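Local coordinates for adenosylmethionine-8-amino-7-oxononanoate aminotransferase (Methanocaldococcus jannaschii, PDB 6ZHK), which probably transfers the amino group of S-adenosyl-L-methionine to 8-amino-7-oxononanoate, a step of biotin synthesis, as a homodimeric enzyme that uses pyridoxal 5'-phosphate, at residues I38-E43 with I48-N53; K426-R431 with C454-E459. All coordinates share one frame; numbering follows the deposited sequence. Where two conformers were deposited one is given.

Interaction 1: residues I38-E43 with I48-N53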
# COMPACT_ATOMS: atom_id res chain seq x y z
N ILE A 38 -5.74 -4.89 23.57
CA ILE A 38 -6.76 -4.53 22.58
C ILE A 38 -7.10 -3.07 22.82
O ILE A 38 -7.63 -2.71 23.86
CB ILE A 38 -8.01 -5.45 22.58
CG1 ILE A 38 -7.66 -6.92 22.36
CG2 ILE A 38 -9.02 -4.95 21.54
CD1 ILE A 38 -6.89 -7.18 21.09
N ILE A 39 -6.71 -2.21 21.88
CA ILE A 39 -6.79 -0.78 22.12
C ILE A 39 -8.17 -0.28 21.70
O ILE A 39 -8.69 -0.66 20.65
CB ILE A 39 -5.61 -0.05 21.44
CG1 ILE A 39 -4.26 -0.53 21.98
CG2 ILE A 39 -5.79 1.45 21.56
CD1 ILE A 39 -4.18 -0.51 23.55
N GLU A 40 -8.72 0.63 22.51
CA GLU A 40 -10.07 1.16 22.31
C GLU A 40 -10.04 2.66 22.06
O GLU A 40 -10.91 3.20 21.38
CB GLU A 40 -11.00 0.80 23.49
CG GLU A 40 -12.47 0.76 23.04
CD GLU A 40 -13.23 1.98 23.48
OE1 GLU A 40 -14.43 2.13 23.11
OE2 GLU A 40 -12.61 2.78 24.20
N ARG A 41 -9.09 3.35 22.67
CA ARG A 41 -9.00 4.77 22.41
C ARG A 41 -7.59 5.18 22.80
O ARG A 41 -6.77 4.36 23.17
CB ARG A 41 -10.17 5.55 23.06
CG ARG A 41 -10.06 5.72 24.57
CD ARG A 41 -11.33 6.20 25.30
NE ARG A 41 -11.22 5.83 26.72
CZ ARG A 41 -11.80 4.80 27.36
NH1 ARG A 41 -12.64 3.98 26.75
NH2 ARG A 41 -11.54 4.61 28.65
N GLY A 42 -7.29 6.46 22.59
CA GLY A 42 -6.01 7.03 22.92
C GLY A 42 -6.17 8.45 23.49
O GLY A 42 -7.13 9.18 23.16
N GLU A 43 -5.23 8.84 24.36
CA GLU A 43 -5.21 10.20 24.82
C GLU A 43 -3.77 10.64 25.05
O GLU A 43 -3.03 9.99 25.77
CB GLU A 43 -5.94 10.30 26.17
CG GLU A 43 -6.15 11.75 26.60
CD GLU A 43 -7.06 12.62 25.73
OE1 GLU A 43 -8.06 12.08 25.16
OE2 GLU A 43 -6.77 13.86 25.62
N ILE A 48 -5.16 3.42 25.25
CA ILE A 48 -6.08 3.00 26.30
C ILE A 48 -6.77 1.72 25.85
O ILE A 48 -7.38 1.72 24.78
CB ILE A 48 -7.10 4.13 26.56
CG1 ILE A 48 -6.35 5.42 26.95
CG2 ILE A 48 -8.11 3.70 27.64
CD1 ILE A 48 -7.25 6.62 27.31
N ASP A 49 -6.64 0.65 26.65
CA ASP A 49 -7.22 -0.61 26.27
C ASP A 49 -8.69 -0.72 26.66
O ASP A 49 -9.27 0.19 27.25
CB ASP A 49 -6.35 -1.79 26.69
CG ASP A 49 -6.49 -2.18 28.14
OD1 ASP A 49 -7.27 -1.50 28.84
OD2 ASP A 49 -5.78 -3.12 28.56
N ILE A 50 -9.27 -1.84 26.29
CA ILE A 50 -10.69 -2.09 26.45
C ILE A 50 -11.00 -2.30 27.94
O ILE A 50 -12.19 -2.36 28.28
CB ILE A 50 -11.13 -3.31 25.62
CG1 ILE A 50 -10.40 -4.60 26.04
CG2 ILE A 50 -11.06 -3.03 24.09
CD1 ILE A 50 -10.90 -5.89 25.33
N TYR A 51 -9.97 -2.38 28.80
CA TYR A 51 -10.14 -2.45 30.26
C TYR A 51 -10.01 -1.05 30.88
O TYR A 51 -10.24 -0.85 32.08
CB TYR A 51 -9.16 -3.47 30.87
CG TYR A 51 -9.46 -4.88 30.42
CD1 TYR A 51 -10.60 -5.54 30.89
CD2 TYR A 51 -8.77 -5.46 29.37
CE1 TYR A 51 -10.95 -6.79 30.43
CE2 TYR A 51 -9.10 -6.72 28.91
CZ TYR A 51 -10.20 -7.38 29.44
OH TYR A 51 -10.55 -8.62 29.01
N GLY A 52 -9.68 -0.06 30.04
CA GLY A 52 -9.54 1.30 30.50
C GLY A 52 -8.13 1.60 31.00
O GLY A 52 -7.91 2.67 31.55
N ASN A 53 -7.21 0.62 30.88
CA ASN A 53 -5.82 0.79 31.29
C ASN A 53 -5.03 1.63 30.27
O ASN A 53 -5.24 1.51 29.07
CB ASN A 53 -5.20 -0.59 31.43
CG ASN A 53 -5.85 -1.38 32.55
OD1 ASN A 53 -6.09 -0.82 33.61
ND2 ASN A 53 -6.22 -2.61 32.28
O HOH W 1 -6.73 -5.24 26.31
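Glu40 and Arg41 both send their backbone N-H to the carbonyl of Ile48, the signature of a classic beta bulge in the antiparallel hairpin of strands 38-43 and 46-49. Glu40 N lies 2.9 Å from Ile48 O, nearly straight and in the carbonyl plane; Arg41 N reaches the same oxygen at 3.2 Å, and Ile48 N answers by bonding to Arg41 O. One acceptor thus serves two donors, and the register slips by one residue between the Ile39-Asp49 and Arg41-Ile48 pairs. Beyond Asp49 the strand leaves its partner through a type I turn to Gly52, with Ile50 N keeping a weak bond to Ile38 O.

In Arg41, CG wedged between the backbone N and the carbonyl carbon (chi1 75°) turns the extended chain obliquely across Ile48, whose CG2 lies against one guanidinium face toward its rim, nearest to Arg41 NH2 at 3.7 Å. The group's NH1 forms a salt bridge to Glu40 OE2, though the hydrogen bond within it is weak, while Glu40 OE1 is paired with Lys84 of the second subunit. At the start of strand 38-43, Ile38 lies beside Ile50; helix 10-20 and Val96 of the second subunit also pack on Ile50. Asp49 braces the turn from within: OD1 takes Tyr51 N at 2.8 Å, an Asx turn, and Asn53 N from the other face of the carboxylate. With an alanine here, Tyr51 N and Asn53 N would probably lose their shared acceptor and the turn could shift more easily. Asp49 OD2 accepts from a water 3.2 Å away, which itself accepts from Ile38 N.

Interaction 2: residues K426-R431 with C454-E459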
# COMPACT_ATOMS: atom_id res chain seq x y z
N LYS A 426 4.32 -1.84 34.06
CA LYS A 426 4.62 -0.48 34.49
C LYS A 426 3.90 0.54 33.62
O LYS A 426 4.20 1.71 33.72
CB LYS A 426 6.13 -0.24 34.53
CG LYS A 426 6.92 -1.28 35.33
CD LYS A 426 8.41 -1.19 35.16
CE LYS A 426 9.16 -2.31 35.85
NZ LYS A 426 8.79 -2.30 37.28
N GLY A 427 2.92 0.11 32.81
CA GLY A 427 2.12 1.09 32.06
C GLY A 427 2.85 1.61 30.81
O GLY A 427 2.61 2.75 30.41
N ILE A 428 3.73 0.79 30.21
CA ILE A 428 4.47 1.17 29.02
C ILE A 428 4.36 0.07 27.96
O ILE A 428 4.59 -1.13 28.23
CB ILE A 428 5.97 1.41 29.35
CG1 ILE A 428 6.15 2.58 30.32
CG2 ILE A 428 6.77 1.56 28.01
CD1 ILE A 428 7.55 2.65 30.96
N TYR A 429 4.11 0.48 26.71
CA TYR A 429 4.02 -0.43 25.59
C TYR A 429 5.32 -0.28 24.81
O TYR A 429 5.63 0.82 24.32
CB TYR A 429 2.86 -0.06 24.64
CG TYR A 429 2.90 -0.90 23.37
CD1 TYR A 429 2.93 -2.29 23.42
CD2 TYR A 429 2.88 -0.28 22.14
CE1 TYR A 429 2.99 -3.07 22.26
CE2 TYR A 429 2.90 -1.03 20.97
CZ TYR A 429 2.96 -2.42 21.03
OH TYR A 429 3.10 -3.06 19.83
N MET A 430 6.06 -1.38 24.69
CA MET A 430 7.26 -1.41 23.90
C MET A 430 7.24 -2.70 23.07
O MET A 430 6.95 -3.76 23.64
CB MET A 430 8.46 -1.38 24.85
CG MET A 430 9.83 -1.35 24.14
SD MET A 430 10.46 -2.93 23.50
CE MET A 430 10.65 -3.99 24.95
N ARG A 431 7.48 -2.58 21.74
CA ARG A 431 7.67 -3.76 20.89
C ARG A 431 9.15 -3.93 20.56
O ARG A 431 9.73 -3.04 19.94
CB ARG A 431 6.88 -3.69 19.57
CG ARG A 431 7.00 -4.97 18.75
CD ARG A 431 6.16 -4.89 17.49
NE ARG A 431 6.35 -6.02 16.59
CZ ARG A 431 5.65 -7.16 16.64
NH1 ARG A 431 4.73 -7.38 17.59
NH2 ARG A 431 5.92 -8.08 15.73
N CYS A 454 12.74 5.70 31.22
CA CYS A 454 14.09 5.17 31.37
C CYS A 454 14.29 4.50 32.74
O CYS A 454 14.95 3.46 32.84
CB CYS A 454 15.06 6.33 31.16
SG CYS A 454 15.08 6.96 29.43
N ASP A 455 13.68 5.07 33.81
CA ASP A 455 13.71 4.42 35.12
C ASP A 455 12.94 3.10 35.05
O ASP A 455 13.36 2.10 35.61
CB ASP A 455 13.02 5.27 36.19
CG ASP A 455 13.85 6.42 36.73
OD1 ASP A 455 15.07 6.42 36.53
OD2 ASP A 455 13.27 7.31 37.33
N ALA A 456 11.80 3.06 34.35
CA ALA A 456 11.08 1.79 34.27
C ALA A 456 11.86 0.76 33.45
O ALA A 456 11.77 -0.45 33.71
CB ALA A 456 9.72 1.99 33.62
N LEU A 457 12.59 1.22 32.42
CA LEU A 457 13.33 0.25 31.61
C LEU A 457 14.48 -0.37 32.43
O LEU A 457 14.76 -1.59 32.36
CB LEU A 457 13.84 0.97 30.34
CG LEU A 457 14.53 0.10 29.29
CD1 LEU A 457 13.66 -1.07 28.81
CD2 LEU A 457 14.99 0.92 28.10
N TYR A 458 15.13 0.48 33.20
CA TYR A 458 16.18 0.04 34.12
C TYR A 458 15.67 -1.09 35.05
O TYR A 458 16.27 -2.15 35.12
CB TYR A 458 16.72 1.26 34.88
CG TYR A 458 17.83 0.95 35.88
CD1 TYR A 458 17.57 0.55 37.19
CD2 TYR A 458 19.16 1.11 35.51
CE1 TYR A 458 18.61 0.31 38.09
CE2 TYR A 458 20.21 0.88 36.39
CZ TYR A 458 19.94 0.47 37.68
OH TYR A 458 21.01 0.26 38.52
N GLU A 459 14.54 -0.89 35.69
CA GLU A 459 13.93 -1.87 36.57
C GLU A 459 13.42 -3.07 35.77
O GLU A 459 13.49 -4.21 36.23
CB GLU A 459 12.67 -1.29 37.21
CG GLU A 459 12.89 -0.16 38.19
CD GLU A 459 11.59 0.47 38.65
OE1 GLU A 459 10.49 -0.03 38.26
OE2 GLU A 459 11.66 1.42 39.45
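Lys426 lays its aliphatic chain along one side of helix 447-463, with CD 3.8 Å from Ala456 CB and 3.7 Å from Ala456 O, before its ammonium meets the carboxylate of Glu459. The chain runs extended as far as CE and bends at the last torsion (chi4 -56°), a turn that places NZ 3.0 Å from Glu459 OE1. This is a hydrogen-bonded salt bridge, and the nitrogen sits nearly in line with the acceptor's C-O bond. Glu459, stretched out beyond CG, offers its CB as well, packed 3.9 Å from Lys426 CE. The methyl of Ala456 is shared between the methylenes of Lys426 and Ile428, whose CD1 presses on Ala456 CB from the strand at 3.5 Å, a snug fit for two carbons.

Behind these atoms, Gly427 sets the direction of the chain. Its positive phi makes it the C-prime residue of a Schellman motif that closes helix 415-425, with Ile428 N bonded back to Leu423 O and Gly427 N to Leu424 O. The chain then turns into strand 428-429, which bonds to Leu56 and Ala58 on the neighbouring strand 54-57 and the loop after it. Lys426 O is held in turn by the hydroxyl of Tyr452, from the same helix that carries Ala456.

Lys426 NZ has its stronger partner in Glu463, one turn farther along helix 447-463, with Glu459 as the second carboxylate. Two acids on a single helix therefore converge on one ammonium, which probably favours the charged form of Lys426 and offsets the repulsion between the two carboxylates.

Interactions 1 and 2 follow one another along the chain and reach the same four-stranded mixed sheet at opposite ends: within this chain 38-43 and 428-429 are the outermost strands, with 46-49 and 54-57 between them. Their centres lie 18 Å apart and their nearest atoms about 7 Å, without touching. Both reach the second subunit, interaction 1 through Ile38 and Ile39, which extend the sheet in parallel onto a strand of that chain, and interaction 2 by the packing of Tyr429 and Arg431 on its Cys93 and Gly92. Arg431, a predicted substrate-binding residue, has its side chain about 12 Å from that of Ile39 and hydrogen-bonds to Tyr25 O.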